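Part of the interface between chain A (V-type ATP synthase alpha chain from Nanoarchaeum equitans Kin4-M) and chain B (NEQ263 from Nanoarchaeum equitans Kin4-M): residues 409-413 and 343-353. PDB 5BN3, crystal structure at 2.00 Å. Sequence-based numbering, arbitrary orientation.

Chain A, residues 409-413: AYKRH
Chain B, residues 343-353: LIKSYAKGLEA

The last helical turn of chain A and the loop after it pack against a chain B helix that runs through 343-353 and beyond both ends, burying 320 Å² without a hydrogen bond between the stretches. A:Ala409 and A:Tyr410 are helical; A:Lys411 leaves helical geometry (phi/psi -98/19), and A:Arg412 turns to positive phi (62/37), A:Arg412 N hydrogen-bonded to A:Ala409 O at 2.9 Å. The nearest CA atoms across the stretches are those of A:Lys411 and B:Ala348, 6.1 Å apart. A:Arg412 covers the most surface. Its CB points toward chain B, and chi1 -85° (m), chi2 58° (p) and chi3 t fold the chain back so that A:Arg412 NH1 donates to A:Tyr410 O (2.8 Å, 146°). This arrangement lays A:Arg412 CD on B:Ile344 CG2 (3.6 Å), an m,m side chain whose branched hydrocarbon suits a buried place. B:Lys345 (chi1 -62° m, chi2 -105° between wells, chi3 t, chi4 p) starts sideways, but its end comes nearer, bringing B:Lys345 CE to 3.6 Å from A:Arg412 O and 3.8 Å from A:Lys411 O. A:Lys411, chi1 p and then t throughout, sets CB 4.3 Å from CB of B:Ala348, whose small methyl accompanies the close CA approach. The extended A:Lys411 chain puts its NZ 4.4 Å from B:Glu352 OE2 (m,t), opposite charges beyond salt-bridge range. A:Tyr410 (chi1 t, chi2 82°) reaches in with its ring end, OH lying 4.0 Å from CD1 of B:Leu351 (m,t).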

# COMPACT_ATOMS: atom_id res chain seq x y z
N ALA A 409 15.16 20.42 -10.45
CA ALA A 409 16.14 19.70 -11.27
C ALA A 409 15.63 19.52 -12.69
O ALA A 409 16.39 19.66 -13.66
CB ALA A 409 16.46 18.36 -10.64
N TYR A 410 14.34 19.21 -12.81
CA TYR A 410 13.64 19.07 -14.08
C TYR A 410 13.92 20.25 -15.02
O TYR A 410 14.23 20.06 -16.20
CB TYR A 410 12.13 18.96 -13.80
CG TYR A 410 11.25 18.70 -15.00
CD1 TYR A 410 11.08 17.41 -15.50
CD2 TYR A 410 10.53 19.73 -15.60
CE1 TYR A 410 10.25 17.17 -16.58
CE2 TYR A 410 9.70 19.50 -16.68
CZ TYR A 410 9.57 18.21 -17.16
OH TYR A 410 8.74 17.97 -18.24
N LYS A 411 13.82 21.46 -14.49
CA LYS A 411 14.03 22.66 -15.30
C LYS A 411 15.44 23.24 -15.15
O LYS A 411 15.68 24.40 -15.47
CB LYS A 411 12.98 23.73 -14.97
CG LYS A 411 13.03 24.25 -13.54
CD LYS A 411 11.84 25.17 -13.28
CE LYS A 411 12.00 25.92 -11.97
NZ LYS A 411 10.84 26.83 -11.69
N ARG A 412 16.36 22.40 -14.68
CA ARG A 412 17.78 22.76 -14.58
C ARG A 412 18.06 23.95 -13.65
O ARG A 412 18.95 24.77 -13.91
CB ARG A 412 18.40 22.97 -15.97
CG ARG A 412 18.88 21.68 -16.64
CD ARG A 412 17.77 20.66 -16.81
NE ARG A 412 18.24 19.41 -17.41
CZ ARG A 412 17.46 18.37 -17.67
NH1 ARG A 412 16.16 18.43 -17.39
NH2 ARG A 412 17.96 17.27 -18.22
N HIS A 413 17.31 24.01 -12.56
CA HIS A 413 17.57 24.94 -11.47
C HIS A 413 18.46 24.23 -10.44
O HIS A 413 17.97 23.42 -9.64
CB HIS A 413 16.23 25.36 -10.85
CG HIS A 413 16.34 26.18 -9.60
ND1 HIS A 413 15.73 27.42 -9.48
CD2 HIS A 413 16.93 25.94 -8.41
CE1 HIS A 413 15.97 27.90 -8.28
NE2 HIS A 413 16.69 27.02 -7.60
N LEU B 343 18.03 25.45 -25.31
CA LEU B 343 17.01 24.49 -25.72
C LEU B 343 16.22 24.00 -24.52
O LEU B 343 14.99 24.02 -24.52
CB LEU B 343 17.64 23.31 -26.45
CG LEU B 343 16.74 22.09 -26.68
CD1 LEU B 343 15.65 22.41 -27.69
CD2 LEU B 343 17.56 20.89 -27.13
N ILE B 344 16.94 23.56 -23.49
CA ILE B 344 16.32 22.99 -22.30
C ILE B 344 15.46 24.01 -21.55
O ILE B 344 14.31 23.73 -21.21
CB ILE B 344 17.38 22.41 -21.35
CG1 ILE B 344 18.06 21.19 -21.98
CG2 ILE B 344 16.76 22.02 -20.02
CD1 ILE B 344 17.09 20.09 -22.37
N LYS B 345 16.02 25.19 -21.30
CA LYS B 345 15.33 26.21 -20.53
C LYS B 345 14.10 26.78 -21.24
O LYS B 345 13.07 27.02 -20.62
CB LYS B 345 16.29 27.34 -20.14
CG LYS B 345 17.46 26.90 -19.26
CD LYS B 345 17.29 27.34 -17.81
CE LYS B 345 18.34 26.70 -16.90
NZ LYS B 345 19.74 27.06 -17.27
N SER B 346 14.21 26.98 -22.55
CA SER B 346 13.10 27.53 -23.33
C SER B 346 11.98 26.52 -23.54
O SER B 346 10.80 26.88 -23.55
CB SER B 346 13.59 28.06 -24.68
OG SER B 346 14.64 28.99 -24.52
N TYR B 347 12.34 25.25 -23.71
CA TYR B 347 11.36 24.18 -23.87
C TYR B 347 10.56 24.02 -22.58
O TYR B 347 9.34 23.88 -22.60
CB TYR B 347 12.05 22.86 -24.24
CG TYR B 347 11.11 21.72 -24.54
CD1 TYR B 347 10.17 21.81 -25.55
CD2 TYR B 347 11.17 20.53 -23.82
CE1 TYR B 347 9.31 20.77 -25.83
CE2 TYR B 347 10.32 19.48 -24.09
CZ TYR B 347 9.38 19.61 -25.10
OH TYR B 347 8.52 18.57 -25.38
N ALA B 348 11.27 24.06 -21.45
CA ALA B 348 10.63 23.95 -20.14
C ALA B 348 9.64 25.09 -19.90
O ALA B 348 8.52 24.87 -19.44
CB ALA B 348 11.67 23.92 -19.05
N LYS B 349 10.07 26.31 -20.21
CA LYS B 349 9.21 27.48 -20.06
C LYS B 349 8.03 27.38 -21.03
O LYS B 349 6.91 27.78 -20.70
CB LYS B 349 10.00 28.77 -20.31
CG LYS B 349 9.24 30.04 -20.00
CD LYS B 349 10.15 31.10 -19.38
CE LYS B 349 9.39 32.40 -19.10
NZ LYS B 349 8.21 32.19 -18.22
N GLY B 350 8.27 26.81 -22.20
CA GLY B 350 7.22 26.58 -23.17
C GLY B 350 6.17 25.60 -22.67
O GLY B 350 4.98 25.76 -22.94
N LEU B 351 6.62 24.58 -21.94
CA LEU B 351 5.71 23.57 -21.40
C LEU B 351 4.84 24.12 -20.28
O LEU B 351 3.67 23.75 -20.15
CB LEU B 351 6.49 22.34 -20.93
CG LEU B 351 7.14 21.49 -22.02
CD1 LEU B 351 7.86 20.29 -21.43
CD2 LEU B 351 6.09 21.04 -23.01
N GLU B 352 5.42 24.99 -19.46
CA GLU B 352 4.66 25.67 -18.41
C GLU B 352 3.58 26.54 -19.04
O GLU B 352 2.43 26.53 -18.60
CB GLU B 352 5.59 26.54 -17.56
CG GLU B 352 6.69 25.78 -16.83
CD GLU B 352 7.68 26.71 -16.14
OE1 GLU B 352 7.59 27.94 -16.36
OE2 GLU B 352 8.54 26.21 -15.39
N ALA B 353 3.95 27.28 -20.08
CA ALA B 353 3.00 28.11 -20.81
C ALA B 353 1.92 27.26 -21.46
O ALA B 353 0.79 27.71 -21.64
CB ALA B 353 3.73 28.93 -21.85